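PDB 4HVL: membrane-anchored mycosin mycp1 from Mycobacterium thermoresistibile, which is a subtilisin-like serine endopeptidase of the mycosin type and an essential component of the type VII (ESX-1) secretion system. Local coordinates for residues R160-A165 with I179-C184. Numbering follows the deposited sequence.
With ZN (zinc ion), chain B.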
ATOM      1  N   ARG A 160     -10.822  11.726   4.655  1.00 17.88           N
ATOM      2  CA  ARG A 160     -11.409  11.704   5.984  1.00 17.83           C
ATOM      3  C   ARG A 160     -11.663  10.266   6.478  1.00 16.92           C
ATOM      4  O   ARG A 160     -11.341   9.944   7.629  1.00 16.31           O
ATOM      5  CB  ARG A 160     -12.663  12.581   6.039  1.00 18.84           C
ATOM      6  CG  ARG A 160     -12.350  14.078   6.043  1.00 19.93           C
ATOM      7  CD  ARG A 160     -13.582  14.883   6.411  1.00 20.33           C
ATOM      8  NE  ARG A 160     -14.574  14.743   5.365  1.00 21.10           N
ATOM      9  CZ  ARG A 160     -14.648  15.521   4.285  1.00 22.10           C
ATOM     10  NH1 ARG A 160     -13.796  16.516   4.114  1.00 22.41           N
ATOM     11  NH2 ARG A 160     -15.595  15.311   3.371  1.00 22.76           N
ATOM     12  N   SER A 161     -12.227   9.395   5.636  1.00 16.78           N
ATOM     13  CA  SER A 161     -12.443   7.974   6.050  1.00 16.23           C
ATOM     14  C   SER A 161     -11.120   7.193   6.246  1.00 15.72           C
ATOM     15  O   SER A 161     -11.012   6.304   7.106  1.00 15.08           O
ATOM     16  CB  SER A 161     -13.372   7.248   5.074  1.00 16.57           C
ATOM     17  OG  SER A 161     -12.741   7.002   3.844  1.00 16.40           O
ATOM     18  N   LEU A 162     -10.118   7.539   5.450  1.00 15.33           N
ATOM     19  CA  LEU A 162      -8.803   6.972   5.603  1.00 15.24           C
ATOM     20  C   LEU A 162      -8.177   7.308   6.958  1.00 15.18           C
ATOM     21  O   LEU A 162      -7.567   6.451   7.592  1.00 14.41           O
ATOM     22  CB  LEU A 162      -7.873   7.487   4.501  1.00 15.44           C
ATOM     23  CG  LEU A 162      -6.479   6.890   4.613  1.00 15.59           C
ATOM     24  CD1 LEU A 162      -6.528   5.387   4.358  1.00 15.70           C
ATOM     25  CD2 LEU A 162      -5.524   7.590   3.662  1.00 15.93           C
ATOM     26  N   ALA A 163      -8.306   8.563   7.387  1.00 15.58           N
ATOM     27  CA  ALA A 163      -7.729   8.964   8.650  1.00 15.70           C
ATOM     28  C   ALA A 163      -8.316   8.111   9.767  1.00 15.73           C
ATOM     29  O   ALA A 163      -7.585   7.611  10.602  1.00 16.23           O
ATOM     30  CB  ALA A 163      -7.967  10.437   8.916  1.00 16.26           C
ATOM     31  N   ARG A 164      -9.629   7.911   9.760  1.00 15.79           N
ATOM     32  CA  ARG A 164     -10.256   7.049  10.768  1.00 15.71           C
ATOM     33  C   ARG A 164      -9.798   5.583  10.646  1.00 15.63           C
ATOM     34  O   ARG A 164      -9.629   4.875  11.654  1.00 15.57           O
ATOM     35  CB  ARG A 164     -11.785   7.128  10.685  1.00 15.69           C
ATOM     36  CG  ARG A 164     -12.359   8.477  11.093  1.00 16.20           C
ATOM     37  CD  ARG A 164     -13.886   8.485  11.166  1.00 16.42           C
ATOM     38  NE  ARG A 164     -14.508   8.648   9.845  1.00 16.59           N
ATOM     39  CZ  ARG A 164     -15.054   7.678   9.103  1.00 16.32           C
ATOM     40  NH1 ARG A 164     -15.077   6.415   9.499  1.00 16.06           N
ATOM     41  NH2 ARG A 164     -15.574   7.985   7.918  1.00 16.71           N
ATOM     42  N   ALA A 165      -9.625   5.112   9.414  1.00 15.51           N
ATOM     43  CA  ALA A 165      -9.193   3.742   9.201  1.00 15.51           C
ATOM     44  C   ALA A 165      -7.791   3.494   9.766  1.00 15.15           C
ATOM     45  O   ALA A 165      -7.500   2.389  10.248  1.00 14.82           O
ATOM     46  CB  ALA A 165      -9.241   3.382   7.709  1.00 15.48           C
ATOM     47  N   ILE A 179      -0.907   0.479   3.627  1.00 14.77           N
ATOM     48  CA  ILE A 179      -1.907   1.375   3.064  1.00 14.55           C
ATOM     49  C   ILE A 179      -1.770   1.385   1.542  1.00 14.48           C
ATOM     50  O   ILE A 179      -0.799   1.903   0.997  1.00 13.75           O
ATOM     51  CB  ILE A 179      -1.755   2.820   3.609  1.00 14.72           C
ATOM     52  CG1 ILE A 179      -1.761   2.804   5.142  1.00 14.55           C
ATOM     53  CG2 ILE A 179      -2.874   3.705   3.054  1.00 15.03           C
ATOM     54  CD1 ILE A 179      -1.790   4.168   5.827  1.00 14.55           C
ATOM     55  N   SER A 180      -2.741   0.779   0.875  1.00 14.56           N
ATOM     56  CA  SER A 180      -2.766   0.722  -0.564  1.00 15.44           C
ATOM     57  C   SER A 180      -3.338   2.023  -1.133  1.00 16.06           C
ATOM     58  O   SER A 180      -3.122   2.325  -2.291  1.00 16.56           O
ATOM     59  CB  SER A 180      -3.586  -0.478  -1.070  1.00 15.69           C
ATOM     60  OG  SER A 180      -3.126  -1.711  -0.532  1.00 15.77           O
ATOM     61  N   GLU A 181      -4.073   2.789  -0.320  1.00 17.06           N
ATOM     62  CA  GLU A 181      -4.711   4.035  -0.800  1.00 18.17           C
ATOM     63  C   GLU A 181      -3.630   5.034  -1.194  1.00 18.21           C
ATOM     64  O   GLU A 181      -2.663   5.238  -0.452  1.00 17.78           O
ATOM     65  CB  GLU A 181      -5.604   4.638   0.303  1.00 19.10           C
ATOM     66  CG  GLU A 181      -6.207   6.008   0.021  1.00 20.34           C
ATOM     67  CD  GLU A 181      -7.126   6.015  -1.184  1.00 22.11           C
ATOM     68  OE1 GLU A 181      -7.867   5.046  -1.403  1.00 23.20           O
ATOM     69  OE2 GLU A 181      -7.100   7.012  -1.932  1.00 24.39           O
ATOM     70  N   ALA A 182      -3.781   5.640  -2.365  1.00 18.59           N
ATOM     71  CA  ALA A 182      -2.904   6.730  -2.762  1.00 18.78           C
ATOM     72  C   ALA A 182      -3.770   7.777  -3.419  1.00 19.47           C
ATOM     73  O   ALA A 182      -4.010   7.725  -4.621  1.00 19.39           O
ATOM     74  CB  ALA A 182      -1.813   6.242  -3.701  1.00 19.09           C
ATOM     75  N   ALA A 183      -4.235   8.731  -2.615  1.00 19.81           N
ATOM     76  CA  ALA A 183      -5.173   9.763  -3.088  1.00 20.18           C
ATOM     77  C   ALA A 183      -4.414  10.947  -3.642  1.00 20.33           C
ATOM     78  O   ALA A 183      -3.486  11.428  -3.011  1.00 19.88           O
ATOM     79  CB  ALA A 183      -6.052  10.224  -1.953  1.00 20.36           C
ATOM     80  N   CYS A 184      -4.851  11.445  -4.794  1.00 20.69           N
ATOM     81  CA  CYS A 184      -4.150  12.507  -5.518  1.00 21.13           C
ATOM     82  C   CYS A 184      -4.968  13.784  -5.631  1.00 20.61           C
ATOM     83  O   CYS A 184      -6.175  13.748  -5.875  1.00 20.07           O
ATOM     84  CB  CYS A 184      -3.810  12.048  -6.941  1.00 22.41           C
ATOM     85  SG  CYS A 184      -2.715  10.610  -7.003  1.00 23.71           S
TER
HETATM   86 ZN    ZN B 501      -8.727   3.560  -0.349  0.85 20.28          ZN
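The CA atoms of L162, on helix 154-171, and E181, in the loop between strands 176-179 and 183-186, are the closest pair across the two segments, 8.1 Å apart, and no hydrogen bond links the segments. On the helix side L162 alone makes the contact; its CG lies anti to its own backbone N (chi1 -179°), sending the branch across toward the loop. Its two methyls divide the work: CD1 meets CG2 of I179 at 4.2 Å, and CD2 rests 4.0 Å from CG of E181, the leucine running obliquely to the glutamate chain. The helix packs here against a strand of the central parallel sheet of the subtilase fold and the loop that follows it. I179 ends that strand and also touches I166 of the helix, while S180 OG is hydrogen-bonded to D70, the predicted charge-relay aspartate. E181 turns its far end to the metal. The chain bends at chi2 (62°), folding the carboxylate back so that OE1 binds the zinc at 2.0 Å; OE2, 4.1 Å from the ion, does not coordinate. H133 and T134 bind the same zinc, and L162 also touches H133.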